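Local coordinates for peroxisomal membrane protein PEX15 (Saccharomyces cerevisiae, PDB 5VXV) that anchors the Pex1-Pex6 AAA-ATPase, which extracts the Pex5 receptor, to the peroxisomal membrane, at residues 23-28 with 63-68; 82-87 with 95-100; 169-174 with 195-200. All coordinates share one frame; numbering follows the deposited sequence. Where two conformers were deposited one is given.

Contact 1 (23-28 with 63-68); sequences KMSEVG and QSEILN
E65 reaches out from helix 60-70 to grip the hydroxyl of S25, and one walk along its side chain takes in nearly the whole contact. The CB points toward 23-28, and CG then leaves beside the backbone N (chi1 -70°). From there the chain runs extended, spending its length on crossing the gap between 23-28 and 63-68, whose nearest CA atoms, those of S25 and E65, are 7.6 Å apart. Only at the head does it meet the other segment: CD comes to 3.5 Å from S25 OG, and the two carboxylate oxygens then take different jobs. OE2 accepts a hydrogen bond from S25 OG at 2.7 Å, with the hydroxyl standing well above the carboxylate plane, 42° out of it. The S25 CB also lies against this oxygen. A water donates both to E65 OE1, at a short 2.5 Å, and to S25 O at 2.7 Å. The carboxylate is thus held at both oxygens, once directly and once through water. S25 O has a second donor in G28 N, part of the Schellman motif that ends helix 17-27. The two donors to the carboxylate probably offset the unfavourable placing of a negative group near a helix C-terminus.

Both partners are partly exposed, so this is a bridge at the surface, with I30 of the following loop touching S25 and E65 alike. Inward, M24 and I66 both pack on F45 of helix 39-51, while L67 leans on helix 91-108.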
ATOM      1  N   LYS A  23       1.616  11.175 -19.571  1.00 21.26           N
ATOM      2  CA  LYS A  23       0.477  11.755 -20.275  1.00 21.57           C
ATOM      3  C   LYS A  23      -0.563  12.284 -19.293  1.00 21.99           C
ATOM      4  O   LYS A  23      -1.132  13.363 -19.503  1.00 22.31           O
ATOM      5  CB  LYS A  23      -0.150  10.721 -21.212  1.00 21.46           C
ATOM      6  CG  LYS A  23      -1.289  11.268 -22.072  1.00 23.66           C
ATOM      7  CD  LYS A  23      -0.824  12.409 -22.964  1.00 27.77           C
HETATM    8  N   MSE A  24      -0.831  11.543 -18.222  1.00 22.00           N
HETATM    9  CA  MSE A  24      -1.766  12.005 -17.203  1.00 22.40           C
HETATM   10  C   MSE A  24      -1.291  13.341 -16.643  1.00 23.56           C
HETATM   11  O   MSE A  24      -2.089  14.250 -16.414  1.00 23.01           O
HETATM   12  CB  MSE A  24      -1.906  10.973 -16.077  1.00 22.35           C
HETATM   13  CG  MSE A  24      -2.531   9.651 -16.510  1.00 22.22           C
HETATM   14 SE   MSE A  24      -2.931   8.447 -15.020  1.00 22.26          SE
HETATM   15  CE  MSE A  24      -4.532   9.337 -14.348  1.00 22.90           C
ATOM     16  N   SER A  25       0.021  13.449 -16.426  1.00 22.35           N
ATOM     17  CA  SER A  25       0.592  14.695 -15.924  1.00 22.53           C
ATOM     18  C   SER A  25       0.478  15.807 -16.958  1.00 22.69           C
ATOM     19  O   SER A  25       0.108  16.938 -16.622  1.00 23.83           O
ATOM     20  CB  SER A  25       2.053  14.480 -15.534  1.00 23.07           C
ATOM     21  OG  SER A  25       2.668  15.702 -15.167  1.00 22.44           O
ATOM     22  N   GLU A  26       0.789  15.500 -18.219  1.00 22.43           N
ATOM     23  CA  GLU A  26       0.735  16.506 -19.277  1.00 24.10           C
ATOM     24  C   GLU A  26      -0.650  17.131 -19.379  1.00 25.70           C
ATOM     25  O   GLU A  26      -0.778  18.342 -19.590  1.00 27.48           O
ATOM     26  CB  GLU A  26       1.138  15.871 -20.610  1.00 25.08           C
ATOM     27  CG  GLU A  26       1.093  16.808 -21.809  1.00 29.68           C
ATOM     28  CD  GLU A  26       1.231  16.069 -23.128  1.00 34.24           C
ATOM     29  N   VAL A  27      -1.704  16.319 -19.239  1.00 23.75           N
ATOM     30  CA  VAL A  27      -3.066  16.815 -19.425  1.00 24.61           C
ATOM     31  C   VAL A  27      -3.682  17.358 -18.143  1.00 24.89           C
ATOM     32  O   VAL A  27      -4.774  17.945 -18.195  1.00 24.34           O
ATOM     33  CB  VAL A  27      -3.979  15.718 -20.011  1.00 27.97           C
ATOM     34  CG1 VAL A  27      -3.367  15.140 -21.283  1.00 30.92           C
ATOM     35  CG2 VAL A  27      -4.246  14.614 -18.995  1.00 28.77           C
ATOM     36  N   GLY A  28      -3.028  17.180 -16.997  1.00 21.73           N
ATOM     37  CA  GLY A  28      -3.511  17.742 -15.752  1.00 21.88           C
ATOM     38  C   GLY A  28      -4.368  16.825 -14.910  1.00 20.30           C
ATOM     39  O   GLY A  28      -5.078  17.312 -14.023  1.00 21.13           O
ATOM     40  N   GLN A  63       7.058  13.755 -11.134  1.00 22.71           N
ATOM     41  CA  GLN A  63       7.483  13.291  -9.819  1.00 25.55           C
ATOM     42  C   GLN A  63       6.874  14.142  -8.712  1.00 24.58           C
ATOM     43  O   GLN A  63       6.405  13.613  -7.699  1.00 22.79           O
ATOM     44  CB  GLN A  63       9.009  13.302  -9.735  1.00 29.76           C
ATOM     45  CG  GLN A  63       9.567  12.417  -8.633  1.00 32.74           C
ATOM     46  CD  GLN A  63      11.058  12.166  -8.768  1.00 34.02           C
ATOM     47  OE1 GLN A  63      11.803  12.271  -7.795  1.00 39.81           O
ATOM     48  NE2 GLN A  63      11.498  11.815  -9.973  1.00 29.46           N
ATOM     49  N   SER A  64       6.862  15.466  -8.891  1.00 23.91           N
ATOM     50  CA  SER A  64       6.298  16.338  -7.867  1.00 23.40           C
ATOM     51  C   SER A  64       4.805  16.086  -7.693  1.00 21.74           C
ATOM     52  O   SER A  64       4.282  16.157  -6.575  1.00 21.27           O
ATOM     53  CB  SER A  64       6.554  17.803  -8.221  1.00 27.15           C
ATOM     54  OG  SER A  64       5.723  18.226  -9.288  1.00 31.67           O
ATOM     55  N   GLU A  65       4.104  15.783  -8.787  1.00 21.83           N
ATOM     56  CA  GLU A  65       2.664  15.558  -8.705  1.00 20.72           C
ATOM     57  C   GLU A  65       2.351  14.222  -8.042  1.00 20.53           C
ATOM     58  O   GLU A  65       1.400  14.122  -7.258  1.00 22.48           O
ATOM     59  CB  GLU A  65       2.047  15.643 -10.100  1.00 20.87           C
ATOM     60  CG  GLU A  65       2.062  17.062 -10.657  1.00 22.18           C
ATOM     61  CD  GLU A  65       1.658  17.147 -12.118  1.00 25.25           C
ATOM     62  OE1 GLU A  65       1.559  18.282 -12.632  1.00 28.24           O
ATOM     63  OE2 GLU A  65       1.443  16.093 -12.756  1.00 24.79           O
ATOM     64  N   ILE A  66       3.146  13.189  -8.327  1.00 19.87           N
ATOM     65  CA  ILE A  66       2.993  11.917  -7.623  1.00 19.32           C
ATOM     66  C   ILE A  66       3.263  12.105  -6.136  1.00 19.87           C
ATOM     67  O   ILE A  66       2.487  11.654  -5.283  1.00 18.98           O
ATOM     68  CB  ILE A  66       3.920  10.849  -8.232  1.00 19.04           C
ATOM     69  CG1 ILE A  66       3.488  10.529  -9.665  1.00 20.36           C
ATOM     70  CG2 ILE A  66       3.918   9.577  -7.378  1.00 18.85           C
ATOM     71  CD1 ILE A  66       4.434   9.603 -10.406  1.00 21.81           C
ATOM     72  N   LEU A  67       4.369  12.777  -5.801  1.00 20.93           N
ATOM     73  CA  LEU A  67       4.742  12.947  -4.401  1.00 22.15           C
ATOM     74  C   LEU A  67       3.662  13.673  -3.612  1.00 23.37           C
ATOM     75  O   LEU A  67       3.474  13.400  -2.421  1.00 24.59           O
ATOM     76  CB  LEU A  67       6.070  13.700  -4.296  1.00 24.75           C
ATOM     77  CG  LEU A  67       7.320  12.912  -4.693  1.00 29.63           C
ATOM     78  CD1 LEU A  67       8.547  13.812  -4.689  1.00 33.81           C
ATOM     79  CD2 LEU A  67       7.532  11.730  -3.763  1.00 31.78           C
ATOM     80  N   ASN A  68       2.941  14.597  -4.251  0.57 23.26           N
ATOM     81  CA  ASN A  68       1.881  15.310  -3.549  0.57 23.18           C
ATOM     82  C   ASN A  68       0.757  14.369  -3.136  0.57 21.47           C
ATOM     83  O   ASN A  68       0.105  14.595  -2.110  0.57 22.11           O
ATOM     84  CB  ASN A  68       1.336  16.434  -4.429  0.57 24.61           C
ATOM     85  CG  ASN A  68       0.788  17.590  -3.620  0.57 25.63           C
TER
HETATM   86  O   HOH W   1       0.873  18.917 -14.994  1.00 26.45           O

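Contact 2 (82-87 with 95-100); sequences KIILGD and NKFFRC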
ATOM      1  N   LYS A  82      -8.640   9.926   2.445  1.00 22.27           N
ATOM      2  CA  LYS A  82     -10.040   9.884   2.854  1.00 25.44           C
ATOM      3  C   LYS A  82     -10.911   9.233   1.786  1.00 24.88           C
ATOM      4  O   LYS A  82     -11.852   8.499   2.107  1.00 26.95           O
ATOM      5  CB  LYS A  82     -10.539  11.296   3.165  1.00 30.11           C
ATOM      6  CG  LYS A  82      -9.921  11.912   4.411  1.00 34.13           C
ATOM      7  CD  LYS A  82     -10.496  13.287   4.704  1.00 37.26           C
ATOM      8  CE  LYS A  82      -9.895  13.885   5.967  1.00 40.16           C
ATOM      9  N   ILE A  83     -10.613   9.489   0.510  1.00 20.48           N
ATOM     10  CA  ILE A  83     -11.400   8.901  -0.571  1.00 19.11           C
ATOM     11  C   ILE A  83     -11.143   7.403  -0.664  1.00 17.60           C
ATOM     12  O   ILE A  83     -12.079   6.599  -0.742  1.00 18.52           O
ATOM     13  CB  ILE A  83     -11.082   9.599  -1.907  1.00 20.50           C
ATOM     14  CG1 ILE A  83     -11.516  11.065  -1.864  1.00 25.12           C
ATOM     15  CG2 ILE A  83     -11.765   8.871  -3.071  1.00 19.66           C
ATOM     16  CD1 ILE A  83     -11.028  11.884  -3.045  1.00 27.39           C
ATOM     17  N   ILE A  84      -9.871   7.006  -0.666  1.00 16.17           N
ATOM     18  CA  ILE A  84      -9.531   5.606  -0.900  0.53 15.58           C
ATOM     19  C   ILE A  84      -9.861   4.764   0.325  1.00 16.20           C
ATOM     20  O   ILE A  84     -10.517   3.720   0.222  1.00 16.33           O
ATOM     21  CB  ILE A  84      -8.053   5.481  -1.312  0.53 15.58           C
ATOM     22  CG1 ILE A  84      -7.865   6.100  -2.701  0.53 15.89           C
ATOM     23  CG2 ILE A  84      -7.613   4.018  -1.320  0.53 15.54           C
ATOM     24  CD1 ILE A  84      -6.438   6.121  -3.206  0.53 15.90           C
ATOM     25  N   LEU A  85      -9.413   5.195   1.506  1.00 16.59           N
ATOM     26  CA  LEU A  85      -9.738   4.450   2.718  1.00 17.28           C
ATOM     27  C   LEU A  85     -11.227   4.510   3.038  1.00 19.59           C
ATOM     28  O   LEU A  85     -11.720   3.672   3.803  1.00 19.27           O
ATOM     29  CB  LEU A  85      -8.925   4.973   3.905  1.00 18.09           C
ATOM     30  CG  LEU A  85      -7.503   4.422   4.055  1.00 18.86           C
ATOM     31  CD1 LEU A  85      -6.649   4.703   2.829  1.00 22.25           C
ATOM     32  CD2 LEU A  85      -6.853   4.991   5.310  1.00 18.54           C
ATOM     33  N   GLY A  86     -11.952   5.474   2.464  1.00 19.51           N
ATOM     34  CA  GLY A  86     -13.380   5.582   2.701  1.00 21.76           C
ATOM     35  C   GLY A  86     -14.221   4.555   1.976  1.00 23.13           C
ATOM     36  O   GLY A  86     -15.377   4.340   2.352  1.00 25.13           O
ATOM     37  N   ASP A  87     -13.676   3.916   0.940  1.00 18.85           N
ATOM     38  CA  ASP A  87     -14.376   2.851   0.223  1.00 20.03           C
ATOM     39  C   ASP A  87     -13.850   1.526   0.758  1.00 18.99           C
ATOM     40  O   ASP A  87     -12.929   0.928   0.200  1.00 17.84           O
ATOM     41  CB  ASP A  87     -14.176   2.962  -1.283  1.00 21.41           C
ATOM     42  CG  ASP A  87     -15.013   1.956  -2.051  1.00 23.66           C
ATOM     43  OD1 ASP A  87     -15.644   1.093  -1.403  1.00 22.98           O
ATOM     44  OD2 ASP A  87     -15.037   2.020  -3.298  1.00 23.16           O
ATOM     45  N   ASN A  95      -4.740  -1.223  -0.466  1.00 12.11           N
ATOM     46  CA  ASN A  95      -3.413  -1.819  -0.357  1.00 12.43           C
ATOM     47  C   ASN A  95      -2.452  -1.221  -1.377  1.00 12.58           C
ATOM     48  O   ASN A  95      -1.287  -0.956  -1.057  1.00 12.78           O
ATOM     49  CB  ASN A  95      -3.510  -3.336  -0.524  1.00 14.14           C
ATOM     50  CG  ASN A  95      -4.203  -4.005   0.650  1.00 14.53           C
ATOM     51  OD1 ASN A  95      -4.365  -3.404   1.711  1.00 14.27           O
ATOM     52  ND2 ASN A  95      -4.614  -5.253   0.465  1.00 14.52           N
ATOM     53  N   LYS A  96      -2.915  -1.005  -2.614  1.00 14.61           N
ATOM     54  CA  LYS A  96      -2.079  -0.329  -3.602  1.00 13.64           C
ATOM     55  C   LYS A  96      -1.666   1.054  -3.116  1.00 13.39           C
ATOM     56  O   LYS A  96      -0.503   1.448  -3.258  1.00 13.99           O
ATOM     57  CB  LYS A  96      -2.811  -0.219  -4.943  1.00 12.90           C
ATOM     58  CG  LYS A  96      -2.994  -1.535  -5.682  1.00 12.88           C
ATOM     59  CD  LYS A  96      -3.556  -1.320  -7.081  1.00 14.25           C
ATOM     60  CE  LYS A  96      -3.767  -2.647  -7.793  1.00 15.68           C
ATOM     61  NZ  LYS A  96      -4.238  -2.485  -9.202  1.00 15.57           N
ATOM     62  N   PHE A  97      -2.607   1.810  -2.543  1.00 12.65           N
ATOM     63  CA  PHE A  97      -2.287   3.142  -2.044  1.00 13.13           C
ATOM     64  C   PHE A  97      -1.195   3.082  -0.983  1.00 13.88           C
ATOM     65  O   PHE A  97      -0.227   3.850  -1.029  1.00 13.39           O
ATOM     66  CB  PHE A  97      -3.547   3.806  -1.487  1.00 14.87           C
ATOM     67  CG  PHE A  97      -3.288   5.134  -0.836  1.00 17.22           C
ATOM     68  CD1 PHE A  97      -3.257   6.298  -1.587  1.00 20.09           C
ATOM     69  CD2 PHE A  97      -3.067   5.217   0.529  1.00 18.17           C
ATOM     70  CE1 PHE A  97      -3.009   7.516  -0.986  1.00 19.96           C
ATOM     71  CE2 PHE A  97      -2.821   6.434   1.135  1.00 20.21           C
ATOM     72  CZ  PHE A  97      -2.791   7.584   0.375  1.00 19.80           C
ATOM     73  N   PHE A  98      -1.329   2.172  -0.014  1.00 13.76           N
ATOM     74  CA  PHE A  98      -0.305   2.054   1.019  1.00 12.64           C
ATOM     75  C   PHE A  98       1.048   1.703   0.409  1.00 13.53           C
ATOM     76  O   PHE A  98       2.082   2.244   0.817  1.00 13.78           O
ATOM     77  CB  PHE A  98      -0.716   1.014   2.067  1.00 13.39           C
ATOM     78  CG  PHE A  98      -1.800   1.480   3.012  1.00 13.03           C
ATOM     79  CD1 PHE A  98      -1.803   2.773   3.511  1.00 13.18           C
ATOM     80  CD2 PHE A  98      -2.816   0.620   3.400  1.00 14.21           C
ATOM     81  CE1 PHE A  98      -2.794   3.197   4.380  1.00 14.18           C
ATOM     82  CE2 PHE A  98      -3.810   1.041   4.269  1.00 14.74           C
ATOM     83  CZ  PHE A  98      -3.797   2.332   4.757  1.00 13.76           C
ATOM     84  N   ARG A  99       1.065   0.812  -0.585  1.00 13.08           N
ATOM     85  CA  ARG A  99       2.332   0.463  -1.222  1.00 12.15           C
ATOM     86  C   ARG A  99       2.952   1.676  -1.909  1.00 12.60           C
ATOM     87  O   ARG A  99       4.179   1.823  -1.935  1.00 12.96           O
ATOM     88  CB  ARG A  99       2.132  -0.678  -2.218  1.00 13.17           C
ATOM     89  CG  ARG A  99       1.905  -2.032  -1.561  1.00 14.55           C
ATOM     90  CD  ARG A  99       2.136  -3.181  -2.538  1.00 16.48           C
ATOM     91  NE  ARG A  99       1.118  -3.231  -3.585  1.00 15.88           N
ATOM     92  CZ  ARG A  99       0.019  -3.980  -3.544  1.00 18.22           C
ATOM     93  NH1 ARG A  99      -0.233  -4.764  -2.503  1.00 19.48           N
ATOM     94  NH2 ARG A  99      -0.836  -3.945  -4.554  1.00 19.21           N
ATOM     95  N   CYS A 100       2.120   2.560  -2.466  1.00 13.10           N
ATOM     96  CA  CYS A 100       2.642   3.771  -3.092  1.00 12.52           C
ATOM     97  C   CYS A 100       3.240   4.715  -2.053  1.00 13.38           C
ATOM     98  O   CYS A 100       4.284   5.330  -2.296  1.00 14.13           O
ATOM     99  CB  CYS A 100       1.541   4.472  -3.887  1.00 13.31           C
ATOM    100  SG  CYS A 100       1.038   3.578  -5.376  1.00 15.01           S
TER
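I84 and F97 mark where the two backbones come nearest, their CA atoms 7.7 Å apart, as the axes of helices 82-86 and 95-100 pass at 10.4 Å and run roughly antiparallel at 139°. Everything that touches between them is hydrocarbon. In the conformer of I84 given, one of two deposited, the delta methyl makes the tightest approach, CD1 lying 3.6 Å from F97 CD1. Its CG2 branch comes near the stem of the same residue, 4.1 Å from F97 CB. Both branches of I84 reach the CB of F97, and CD1 also reaches the ring. F97 is sent across the gap by its first torsion, with CG anti to the backbone N (chi1 175°), and its other ortho carbon, CD2, is approached by L85 CD1 at 4.3 Å.

L85 sits one residue further along and works as a fork. Its CB points neither at the opposite helix nor away from it, yet both methyls end near a single atom of the second ring: CD2 lies 4.1 Å and CD1 4.2 Å from F98 CZ. F98 is touched at its far end, and the two side chains meet at about a right angle. F129 of helix 112-136 packs against both L85 and F98, so these two share a third wall.

On its other flank, helix 91-108 uses polar groups: R99 forms a salt bridge with D50, and N95 ND2 bonds to E148 and to the backbone of G145. The arrangement is that of a helical hairpin, two successive antiparallel helices joined by a short connection and sealed by an apolar seam, here near the centre of an all-helical domain.

Contact 3 (169-174 with 195-200); sequences NMYWAL and SIEDAI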
ATOM      1  N   ASN A 169       7.367 -12.252  16.217  1.00 16.90           N
ATOM      2  CA  ASN A 169       7.056 -11.275  17.255  1.00 16.87           C
ATOM      3  C   ASN A 169       6.465  -9.995  16.683  1.00 17.16           C
ATOM      4  O   ASN A 169       5.813  -9.243  17.416  1.00 17.62           O
ATOM      5  CB  ASN A 169       8.314 -10.959  18.063  1.00 18.58           C
ATOM      6  CG  ASN A 169       8.858 -12.176  18.788  1.00 23.02           C
HETATM    7  N   MSE A 170       6.674  -9.726  15.400  1.00 16.19           N
HETATM    8  CA  MSE A 170       6.072  -8.562  14.767  1.00 16.42           C
HETATM    9  C   MSE A 170       4.561  -8.727  14.672  1.00 17.40           C
HETATM   10  O   MSE A 170       3.807  -7.768  14.849  1.00 17.28           O
HETATM   11  CB  MSE A 170       6.661  -8.347  13.381  1.00 16.79           C
HETATM   12  CG  MSE A 170       8.134  -8.025  13.396  1.00 16.41           C
HETATM   13 SE   MSE A 170       8.856  -8.028  11.603  0.69 16.09          SE
HETATM   14  CE  MSE A 170      10.452  -6.952  11.921  1.00 18.88           C
ATOM     15  N   TYR A 171       4.123  -9.953  14.381  1.00 16.78           N
ATOM     16  CA  TYR A 171       2.692 -10.225  14.336  1.00 16.32           C
ATOM     17  C   TYR A 171       2.084 -10.143  15.730  1.00 15.43           C
ATOM     18  O   TYR A 171       1.063  -9.478  15.935  1.00 14.69           O
ATOM     19  CB  TYR A 171       2.425 -11.596  13.717  1.00 16.37           C
ATOM     20  CG  TYR A 171       0.957 -11.948  13.703  1.00 14.65           C
ATOM     21  CD1 TYR A 171       0.103 -11.389  12.762  1.00 16.30           C
ATOM     22  CD2 TYR A 171       0.422 -12.827  14.632  1.00 13.68           C
ATOM     23  CE1 TYR A 171      -1.241 -11.698  12.748  1.00 16.15           C
ATOM     24  CE2 TYR A 171      -0.923 -13.141  14.626  1.00 14.55           C
ATOM     25  CZ  TYR A 171      -1.748 -12.575  13.681  1.00 15.62           C
ATOM     26  OH  TYR A 171      -3.087 -12.886  13.670  1.00 15.42           O
ATOM     27  N   TRP A 172       2.705 -10.805  16.707  1.00 15.88           N
ATOM     28  CA  TRP A 172       2.162 -10.782  18.059  1.00 16.18           C
ATOM     29  C   TRP A 172       2.184  -9.375  18.641  1.00 17.27           C
ATOM     30  O   TRP A 172       1.271  -9.000  19.386  1.00 17.72           O
ATOM     31  CB  TRP A 172       2.937 -11.754  18.950  1.00 16.40           C
ATOM     32  CG  TRP A 172       2.921 -13.161  18.430  1.00 15.23           C
ATOM     33  CD1 TRP A 172       4.003 -13.939  18.131  1.00 15.67           C
ATOM     34  CD2 TRP A 172       1.764 -13.952  18.133  1.00 14.40           C
ATOM     35  NE1 TRP A 172       3.590 -15.168  17.672  1.00 15.80           N
ATOM     36  CE2 TRP A 172       2.219 -15.201  17.664  1.00 14.54           C
ATOM     37  CE3 TRP A 172       0.386 -13.727  18.221  1.00 15.54           C
ATOM     38  CZ2 TRP A 172       1.345 -16.220  17.283  1.00 16.43           C
ATOM     39  CZ3 TRP A 172      -0.480 -14.742  17.847  1.00 16.59           C
ATOM     40  CH2 TRP A 172       0.004 -15.971  17.383  1.00 17.20           C
ATOM     41  N   ALA A 173       3.199  -8.575  18.300  1.00 16.68           N
ATOM     42  CA  ALA A 173       3.241  -7.196  18.778  1.00 17.84           C
ATOM     43  C   ALA A 173       2.075  -6.389  18.225  1.00 19.03           C
ATOM     44  O   ALA A 173       1.425  -5.635  18.959  1.00 19.39           O
ATOM     45  CB  ALA A 173       4.569  -6.544  18.396  1.00 20.57           C
ATOM     46  N   LEU A 174       1.799  -6.525  16.926  1.00 17.68           N
ATOM     47  CA  LEU A 174       0.652  -5.838  16.341  1.00 17.68           C
ATOM     48  C   LEU A 174      -0.643  -6.252  17.029  1.00 18.03           C
ATOM     49  O   LEU A 174      -1.503  -5.411  17.313  1.00 19.35           O
ATOM     50  CB  LEU A 174       0.584  -6.130  14.842  1.00 18.34           C
ATOM     51  CG  LEU A 174      -0.632  -5.578  14.091  1.00 18.69           C
ATOM     52  CD1 LEU A 174      -0.698  -4.063  14.192  1.00 21.04           C
ATOM     53  CD2 LEU A 174      -0.584  -6.021  12.639  1.00 18.32           C
ATOM     54  N   SER A 195      -6.599 -20.404   8.630  1.00 16.06           N
ATOM     55  CA  SER A 195      -7.098 -19.070   8.920  1.00 17.49           C
ATOM     56  C   SER A 195      -6.133 -18.014   8.380  1.00 16.04           C
ATOM     57  O   SER A 195      -5.007 -18.315   7.974  1.00 15.49           O
ATOM     58  CB  SER A 195      -7.283 -18.887  10.425  1.00 17.65           C
ATOM     59  OG  SER A 195      -6.029 -18.781  11.089  1.00 16.49           O
ATOM     60  N   ILE A 196      -6.581 -16.754   8.382  1.00 14.47           N
ATOM     61  CA  ILE A 196      -5.682 -15.670   7.993  1.00 14.83           C
ATOM     62  C   ILE A 196      -4.471 -15.646   8.915  1.00 13.43           C
ATOM     63  O   ILE A 196      -3.335 -15.445   8.469  1.00 14.37           O
ATOM     64  CB  ILE A 196      -6.405 -14.310   7.992  1.00 15.38           C
ATOM     65  CG1 ILE A 196      -7.596 -14.320   7.028  1.00 17.15           C
ATOM     66  CG2 ILE A 196      -5.422 -13.203   7.595  1.00 16.79           C
ATOM     67  CD1 ILE A 196      -8.380 -13.007   7.000  1.00 18.10           C
ATOM     68  N   GLU A 197      -4.691 -15.844  10.217  1.00 13.80           N
ATOM     69  CA  GLU A 197      -3.570 -15.879  11.148  1.00 13.99           C
ATOM     70  C   GLU A 197      -2.601 -16.996  10.788  1.00 13.78           C
ATOM     71  O   GLU A 197      -1.383 -16.786  10.757  1.00 13.75           O
ATOM     72  CB  GLU A 197      -4.071 -16.050  12.582  1.00 14.09           C
ATOM     73  CG  GLU A 197      -2.936 -16.159  13.594  1.00 13.97           C
ATOM     74  CD  GLU A 197      -3.391 -15.933  15.019  1.00 16.25           C
ATOM     75  OE1 GLU A 197      -3.363 -16.896  15.814  1.00 19.39           O
ATOM     76  OE2 GLU A 197      -3.779 -14.792  15.342  1.00 15.88           O
ATOM     77  N   ASP A 198      -3.125 -18.196  10.520  1.00 14.36           N
ATOM     78  CA  ASP A 198      -2.273 -19.305  10.100  1.00 16.77           C
ATOM     79  C   ASP A 198      -1.433 -18.912   8.891  1.00 15.85           C
ATOM     80  O   ASP A 198      -0.219 -19.146   8.856  1.00 15.04           O
ATOM     81  CB  ASP A 198      -3.121 -20.536   9.772  1.00 20.32           C
ATOM     82  CG  ASP A 198      -3.898 -21.060  10.966  1.00 22.47           C
ATOM     83  OD1 ASP A 198      -3.459 -20.842  12.117  1.00 22.33           O
ATOM     84  OD2 ASP A 198      -4.951 -21.701  10.747  1.00 21.93           O
ATOM     85  N   ALA A 199      -2.068 -18.303   7.889  1.00 15.15           N
ATOM     86  CA  ALA A 199      -1.367 -17.972   6.655  1.00 15.46           C
ATOM     87  C   ALA A 199      -0.283 -16.928   6.891  1.00 14.42           C
ATOM     88  O   ALA A 199       0.820 -17.040   6.343  1.00 14.90           O
ATOM     89  CB  ALA A 199      -2.364 -17.480   5.607  1.00 15.52           C
ATOM     90  N   ILE A 200      -0.576 -15.902   7.695  1.00 13.92           N
ATOM     91  CA  ILE A 200       0.411 -14.858   7.956  1.00 15.06           C
ATOM     92  C   ILE A 200       1.625 -15.444   8.664  1.00 14.81           C
ATOM     93  O   ILE A 200       2.774 -15.153   8.311  1.00 14.78           O
ATOM     94  CB  ILE A 200      -0.222 -13.714   8.768  1.00 15.60           C
ATOM     95  CG1 ILE A 200      -1.265 -12.989   7.917  1.00 16.66           C
ATOM     96  CG2 ILE A 200       0.842 -12.728   9.254  1.00 17.53           C
ATOM     97  CD1 ILE A 200      -2.134 -12.029   8.695  1.00 19.32           C
TER
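Y171 OH donates a hydrogen bond to E197 OE2 at 2.6 Å, using the anti lone pair, the one turned away from the other carboxylate oxygen. The phenol ring and the carboxylate stand 80° apart, yet OE2 lies near the plane of the ring and at its edge. Beside the hydroxyl, the glutamate stem lies close as well, E197 CG being 3.3 Å from Y171 OH. The phenol also meets an aliphatic branch obliquely, with I200 CG2 3.8 Å from Y171 CD1. E197 OE1 sits at the edge of the indole instead, near its plane, 3.8 Å from W172 CH2. W172 in turn lays one face over Y171 CD2, so the phenol is hemmed in by its own helical neighbour.

CG anti to the backbone N in both Y171 and E197 (chi1 178° and 177°) carries the two side chains toward each other across the gap, where they cross at about a right angle. Helices 169-174 and 196-200 run roughly antiparallel, 11.8 Å apart at the closest approach of their axes, a gap that the phenol of Y171 crosses to reach E197. The second helix opens with a capping box: D198 N bonds to S195 OG at 3.0 Å, and S195 N returns the favour to D198 OD2 at 3.0 Å. E197 belongs to this first turn, where the helix N-terminus would probably favour its charged form.

Further out, S182 OG also bonds to E197 OE2, giving that oxygen two partners. Backbone bonds link E197 to L185 and I196 to L188, tying the start of helix 196-217 to helix 181-187 and the loop that follows it. L185 packs on Y171, and I200 rests on I150 of helix 143-161.

The three contacts follow one another along the chain, each closing before the next opens, and they are spread across the helical domain. Measured from contact centre to chain centre, contact 2 lies about 7 Å away, whereas contacts 1 and 3 lie about 19 and 18 Å out, on opposite sides, with about 37 Å between their centres. From contact 2 the centres are about 18 Å to contact 1 and about 22 Å to contact 3, and no two contacts touch. Helices 60-70 and 75-86 are consecutive, and helix 91-108 of contact 2 also packs on 60-70. They sample the domain from its second helix, 17-27, to its last, 196-217, within the predicted cytoplasmic part of this membrane-anchored protein.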